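Local coordinates for regulator of G-protein signaling 1 (Homo sapiens, PDB 2BV1) that speeds GTP hydrolysis by G protein alpha subunits through its RGS domain, driving them into the inactive GDP-bound form and damping receptor signalling, at residues D12-S15 against A16-M20; Q24-E27 against K28-A31. One frame throughout, in Å; residues are numbered along the deposited sequence.

Contact 1 (D12-S15 against A16-M20); sequences DVLS and AAEVM
Ser15 grips the first turn of helix 16-21 with two acceptors. Its OG takes the N-H of Glu18 at 3.0 Å from Glu18 N, bent to 157° at the hydrogen, and its carbonyl oxygen takes the N-H of Val19, with Ser15 O and Val19 N 3.1 Å apart and the bond nearly straight at 170°. Ser15 is therefore the N-cap: the side-chain bond supplies an acceptor to an N-H of the first turn, which has no preceding helical carbonyl to use, while the carbonyl bond is the first i to i+4 link of the helix. The hydroxyl reaches Glu18 because OG stands between the backbone N and the carbonyl carbon (chi1 68°), a position that turns it forward over the start of the helix. Beside the bond, OG also rests against the methyl of Ala17, with Ser15 OG 3.7 Å from Ala17 CB. Glu18 begins close to the cap, its CB 3.5 Å from Ser15 OG, but its chain bends at chi2 and its carboxylate leaves the cap to take the indole N-H of Trp22 on OE2.

Next to these bonds, Leu14 and Val19 make the apolar part of the contact. Their side chains cross at about a right angle, and the single methyl Val19 CG2 meets the forked end of the leucine, 3.8 Å from Leu14 CD1. The same methyl lies 3.4 Å from Ser15 O, so it also flanks the carbonyl that starts the helical bonding. Leu14 and Val19 both also touch Leu143 near the end of the chain. Val19 packs further on Leu139 and Leu140 and its carbonyl accepts from Tyr136 OH, which seats helix 16-21 against helix 134-142.

Contact 2 (Q24-E27 against K28-A31); sequences QSLE and KLLA
Lys28 lays the aliphatic part of its side chain across the flank of Gln24, Lys28 CD coming 3.9 Å from Gln24 CB. Nearer its root the lysine passes the serine hydroxyl, with Lys28 CG 3.4 Å from Ser25 OG. The chain runs extended beyond CG and carries the ammonium back to Gln21, whose OE1 it binds. Ser25 is the N-cap of helix 26-31. Its OG accepts the backbone N-H of Lys28 over 3.1 Å from Lys28 N, with 154° at the hydrogen, and Ser25 O adds a weak bond from that N-H. A straighter bond, 167° at the hydrogen, joins Leu29 N to Ser25 O in the carbonyl plane, the two atoms 3.2 Å apart. Without the hydroxyl, as with an alanine here, the Lys28 N-H would probably be left with the weak, bent bond to Ser25 O and the start of the helix would be likely to fray.

The next carbonyl, Leu26 O, takes the N-H of Leu30, with Leu26 O and Leu30 N 2.8 Å apart. The side chains of the same pair meet on the inner face. Leu30 has CG anti to its carbonyl carbon (chi1 -58°), leaning back along the helix so that Leu30 CD1 rests 3.8 Å from Leu26 CG and Leu30 CG packs on Leu26 CD1. Leu29 touches the same leucine more loosely, through Leu29 CD2 and Leu26 CD1. The bond from Ala31 N to Glu27 O is weak.

All three buried leucines reach Phe39 of helix 33-45. Leu26 also packs on Tyr119 and Met122, and Leu29 on Tyr127, of helix 112-131, while Leu30 meets Ile52 and Trp55 of helix 50-62. Helix 26-31 is thus lodged among three helices of the RGS domain.

How the contacts relate
The two contacts follow in series along the chain, contact 1 closing before contact 2 opens, with about 13 Å between their centres. Each is the capped start of a short helix: 16-21 in the first, 26-31 in the second, consecutive in this all-helical RGS domain. The setting differs. Contact 1 is at the surface, about 21 Å from the chain's centre, where the N-terminal helix meets the C-terminal helix 134-142; contact 2, about 11 Å from that centre and on the same side, carries the chain inward to helices 33-45, 50-62 and 112-131. Together they trace how the N-terminal part passes from the chain ends into the helical core.

Contact 1 (D12-S15 against A16-M20)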
ATOM      1  N   ASP A  12     -23.129 -14.206  -3.244  1.00 44.67           N
ATOM      2  CA  ASP A  12     -22.680 -12.893  -3.682  1.00 43.79           C
ATOM      3  C   ASP A  12     -21.173 -12.780  -3.438  1.00 41.09           C
ATOM      4  O   ASP A  12     -20.665 -13.320  -2.467  1.00 41.91           O
ATOM      5  CB  ASP A  12     -23.415 -11.783  -2.926  1.00 44.37           C
ATOM      6  CG  ASP A  12     -24.943 -11.916  -3.029  1.00 46.13           C
ATOM      7  OD1 ASP A  12     -25.441 -12.471  -4.047  1.00 49.17           O
ATOM      8  OD2 ASP A  12     -25.634 -11.458  -2.090  1.00 47.65           O
ATOM      9  N   VAL A  13     -20.466 -12.153  -4.363  1.00 37.87           N
ATOM     10  CA  VAL A  13     -19.021 -11.975  -4.241  1.00 36.36           C
ATOM     11  C   VAL A  13     -18.653 -10.488  -4.150  1.00 36.25           C
ATOM     12  O   VAL A  13     -17.546 -10.154  -3.730  1.00 36.90           O
ATOM     13  CB  VAL A  13     -18.276 -12.646  -5.401  1.00 35.40           C
ATOM     14  CG1 VAL A  13     -18.454 -14.180  -5.321  1.00 34.60           C
ATOM     15  CG2 VAL A  13     -18.735 -12.106  -6.729  1.00 33.29           C
ATOM     16  N   LEU A  14     -19.565  -9.604  -4.581  1.00 36.00           N
ATOM     17  CA  LEU A  14     -19.401  -8.152  -4.477  1.00 35.91           C
ATOM     18  C   LEU A  14     -20.781  -7.513  -4.463  1.00 35.61           C
ATOM     19  O   LEU A  14     -21.723  -8.038  -5.040  1.00 37.02           O
ATOM     20  CB  LEU A  14     -18.581  -7.579  -5.653  1.00 35.56           C
ATOM     21  CG  LEU A  14     -18.070  -6.128  -5.522  1.00 36.45           C
ATOM     22  CD1 LEU A  14     -17.160  -5.931  -4.305  1.00 38.24           C
ATOM     23  CD2 LEU A  14     -17.353  -5.661  -6.799  1.00 35.96           C
ATOM     24  N   SER A  15     -20.916  -6.410  -3.750  1.00 36.28           N
ATOM     25  CA  SER A  15     -22.178  -5.608  -3.741  1.00 36.11           C
ATOM     26  C   SER A  15     -21.895  -4.134  -3.877  1.00 36.14           C
ATOM     27  O   SER A  15     -20.789  -3.658  -3.527  1.00 35.92           O
ATOM     28  CB  SER A  15     -22.977  -5.809  -2.455  1.00 35.65           C
ATOM     29  OG  SER A  15     -22.294  -5.252  -1.349  1.00 36.78           O
ATOM     30  N   ALA A  16     -22.911  -3.403  -4.341  1.00 35.92           N
ATOM     31  CA  ALA A  16     -22.828  -1.954  -4.454  1.00 36.03           C
ATOM     32  C   ALA A  16     -22.553  -1.366  -3.051  1.00 35.94           C
ATOM     33  O   ALA A  16     -21.749  -0.440  -2.896  1.00 35.40           O
ATOM     34  CB  ALA A  16     -24.124  -1.383  -5.062  1.00 35.42           C
ATOM     35  N   ALA A  17     -23.200  -1.945  -2.036  1.00 35.65           N
ATOM     36  CA  ALA A  17     -23.029  -1.510  -0.643  1.00 35.94           C
ATOM     37  C   ALA A  17     -21.571  -1.588  -0.268  1.00 36.88           C
ATOM     38  O   ALA A  17     -21.015  -0.630   0.263  1.00 34.47           O
ATOM     39  CB  ALA A  17     -23.871  -2.328   0.305  1.00 36.46           C
ATOM     40  N   GLU A  18     -20.923  -2.716  -0.588  1.00 37.28           N
ATOM     41  CA  GLU A  18     -19.520  -2.898  -0.222  1.00 37.16           C
ATOM     42  C   GLU A  18     -18.626  -1.888  -0.895  1.00 36.90           C
ATOM     43  O   GLU A  18     -17.762  -1.304  -0.255  1.00 35.94           O
ATOM     44  CB  GLU A  18     -19.048  -4.341  -0.563  1.00 38.57           C
ATOM     45  CG  GLU A  18     -17.590  -4.617  -0.300  1.00 40.20           C
ATOM     46  CD  GLU A  18     -17.161  -4.285   1.134  1.00 46.59           C
ATOM     47  OE1 GLU A  18     -17.956  -4.518   2.078  1.00 52.81           O
ATOM     48  OE2 GLU A  18     -16.014  -3.824   1.317  1.00 48.35           O
ATOM     49  N   VAL A  19     -18.821  -1.708  -2.195  1.00 36.18           N
ATOM     50  CA  VAL A  19     -18.056  -0.775  -2.970  1.00 37.00           C
ATOM     51  C   VAL A  19     -18.315   0.673  -2.457  1.00 37.53           C
ATOM     52  O   VAL A  19     -17.391   1.463  -2.433  1.00 36.63           O
ATOM     53  CB  VAL A  19     -18.400  -0.886  -4.444  1.00 36.63           C
ATOM     54  CG1 VAL A  19     -17.745   0.255  -5.275  1.00 37.71           C
ATOM     55  CG2 VAL A  19     -18.026  -2.275  -4.960  1.00 37.31           C
ATOM     56  N   MET A  20     -19.558   1.013  -2.057  1.00 38.09           N
ATOM     57  CA  MET A  20     -19.834   2.304  -1.355  1.00 38.75           C
ATOM     58  C   MET A  20     -18.983   2.482  -0.079  1.00 37.17           C
ATOM     59  O   MET A  20     -18.458   3.554   0.174  1.00 36.88           O
ATOM     60  CB  MET A  20     -21.327   2.451  -0.956  1.00 38.71           C
ATOM     61  CG  MET A  20     -22.354   2.519  -2.055  1.00 42.60           C
ATOM     62  SD  MET A  20     -24.164   2.524  -1.585  1.00 45.82           S
ATOM     63  CE  MET A  20     -24.060   3.276   0.055  1.00 43.28           C
TER

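Contact 2 (Q24-E27 against K28-A31)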
ATOM      1  N   GLN A  24     -15.706   5.224   2.573  1.00 39.05           N
ATOM      2  CA  GLN A  24     -15.688   5.648   3.959  1.00 39.74           C
ATOM      3  C   GLN A  24     -14.261   5.977   4.489  1.00 39.77           C
ATOM      4  O   GLN A  24     -14.076   6.961   5.197  1.00 38.88           O
ATOM      5  CB  GLN A  24     -16.420   4.641   4.851  1.00 40.02           C
ATOM      6  CG  GLN A  24     -17.971   4.579   4.532  1.00 43.64           C
ATOM      7  CD  GLN A  24     -18.829   5.689   5.212  1.00 47.33           C
ATOM      8  OE1 GLN A  24     -18.912   6.848   4.748  1.00 49.31           O
ATOM      9  NE2 GLN A  24     -19.517   5.308   6.283  1.00 48.66           N
ATOM     10  N   SER A  25     -13.283   5.152   4.146  1.00 38.79           N
ATOM     11  CA  SER A  25     -11.910   5.357   4.558  1.00 38.45           C
ATOM     12  C   SER A  25     -11.022   4.464   3.742  1.00 39.15           C
ATOM     13  O   SER A  25     -11.475   3.424   3.241  1.00 37.09           O
ATOM     14  CB  SER A  25     -11.705   5.074   6.053  1.00 38.70           C
ATOM     15  OG  SER A  25     -11.786   3.698   6.345  1.00 37.43           O
ATOM     16  N   LEU A  26      -9.773   4.888   3.578  1.00 38.00           N
ATOM     17  CA  LEU A  26      -8.817   4.095   2.874  1.00 39.08           C
ATOM     18  C   LEU A  26      -8.725   2.714   3.581  1.00 39.82           C
ATOM     19  O   LEU A  26      -8.590   1.661   2.929  1.00 37.50           O
ATOM     20  CB  LEU A  26      -7.462   4.818   2.832  1.00 38.29           C
ATOM     21  CG  LEU A  26      -6.270   4.036   2.250  1.00 39.44           C
ATOM     22  CD1 LEU A  26      -6.491   3.640   0.828  1.00 36.95           C
ATOM     23  CD2 LEU A  26      -5.035   4.900   2.400  1.00 40.50           C
ATOM     24  N   GLU A  27      -8.805   2.737   4.902  1.00 39.81           N
ATOM     25  CA  GLU A  27      -8.742   1.522   5.685  1.00 42.66           C
ATOM     26  C   GLU A  27      -9.843   0.506   5.293  1.00 42.32           C
ATOM     27  O   GLU A  27      -9.539  -0.661   5.230  1.00 41.26           O
ATOM     28  CB  GLU A  27      -8.736   1.812   7.182  1.00 42.28           C
ATOM     29  CG  GLU A  27      -8.741   0.572   8.049  1.00 45.61           C
ATOM     30  CD  GLU A  27      -8.795   0.901   9.532  1.00 46.55           C
ATOM     31  OE1 GLU A  27      -8.971   2.088   9.887  1.00 51.25           O
ATOM     32  OE2 GLU A  27      -8.648  -0.026  10.347  1.00 51.11           O
ATOM     33  N   LYS A  28     -11.084   0.934   5.029  1.00 42.85           N
ATOM     34  CA  LYS A  28     -12.130   0.009   4.563  1.00 42.54           C
ATOM     35  C   LYS A  28     -11.835  -0.472   3.147  1.00 42.62           C
ATOM     36  O   LYS A  28     -12.005  -1.649   2.838  1.00 42.37           O
ATOM     37  CB  LYS A  28     -13.533   0.621   4.612  1.00 43.50           C
ATOM     38  CG  LYS A  28     -13.932   1.128   5.969  1.00 45.47           C
ATOM     39  CD  LYS A  28     -15.443   1.071   6.159  1.00 50.01           C
ATOM     40  CE  LYS A  28     -15.868   1.713   7.464  1.00 49.78           C
ATOM     41  NZ  LYS A  28     -17.210   1.220   7.832  1.00 52.39           N
ATOM     42  N   LEU A  29     -11.355   0.407   2.284  1.00 41.63           N
ATOM     43  CA  LEU A  29     -10.989  -0.035   0.946  1.00 42.27           C
ATOM     44  C   LEU A  29      -9.891  -1.147   1.001  1.00 42.48           C
ATOM     45  O   LEU A  29      -9.993  -2.197   0.319  1.00 42.56           O
ATOM     46  CB  LEU A  29     -10.507   1.164   0.106  1.00 41.12           C
ATOM     47  CG  LEU A  29      -9.933   0.910  -1.291  1.00 42.17           C
ATOM     48  CD1 LEU A  29     -10.961   0.330  -2.283  1.00 41.77           C
ATOM     49  CD2 LEU A  29      -9.343   2.211  -1.805  1.00 43.26           C
ATOM     50  N   LEU A  30      -8.848  -0.908   1.799  1.00 41.60           N
ATOM     51  CA  LEU A  30      -7.753  -1.879   1.892  1.00 43.22           C
ATOM     52  C   LEU A  30      -8.081  -3.167   2.655  1.00 43.41           C
ATOM     53  O   LEU A  30      -7.333  -4.116   2.539  1.00 43.86           O
ATOM     54  CB  LEU A  30      -6.483  -1.239   2.468  1.00 42.02           C
ATOM     55  CG  LEU A  30      -5.960  -0.052   1.698  1.00 43.17           C
ATOM     56  CD1 LEU A  30      -4.817   0.539   2.481  1.00 43.63           C
ATOM     57  CD2 LEU A  30      -5.547  -0.336   0.289  1.00 45.31           C
ATOM     58  N   ALA A  31      -9.155  -3.188   3.460  1.00 43.70           N
ATOM     59  CA  ALA A  31      -9.554  -4.380   4.172  1.00 44.39           C
ATOM     60  C   ALA A  31     -10.322  -5.392   3.289  1.00 44.86           C
ATOM     61  O   ALA A  31     -10.564  -6.498   3.707  1.00 45.39           O
ATOM     62  CB  ALA A  31     -10.393  -4.024   5.360  1.00 44.76           C
TER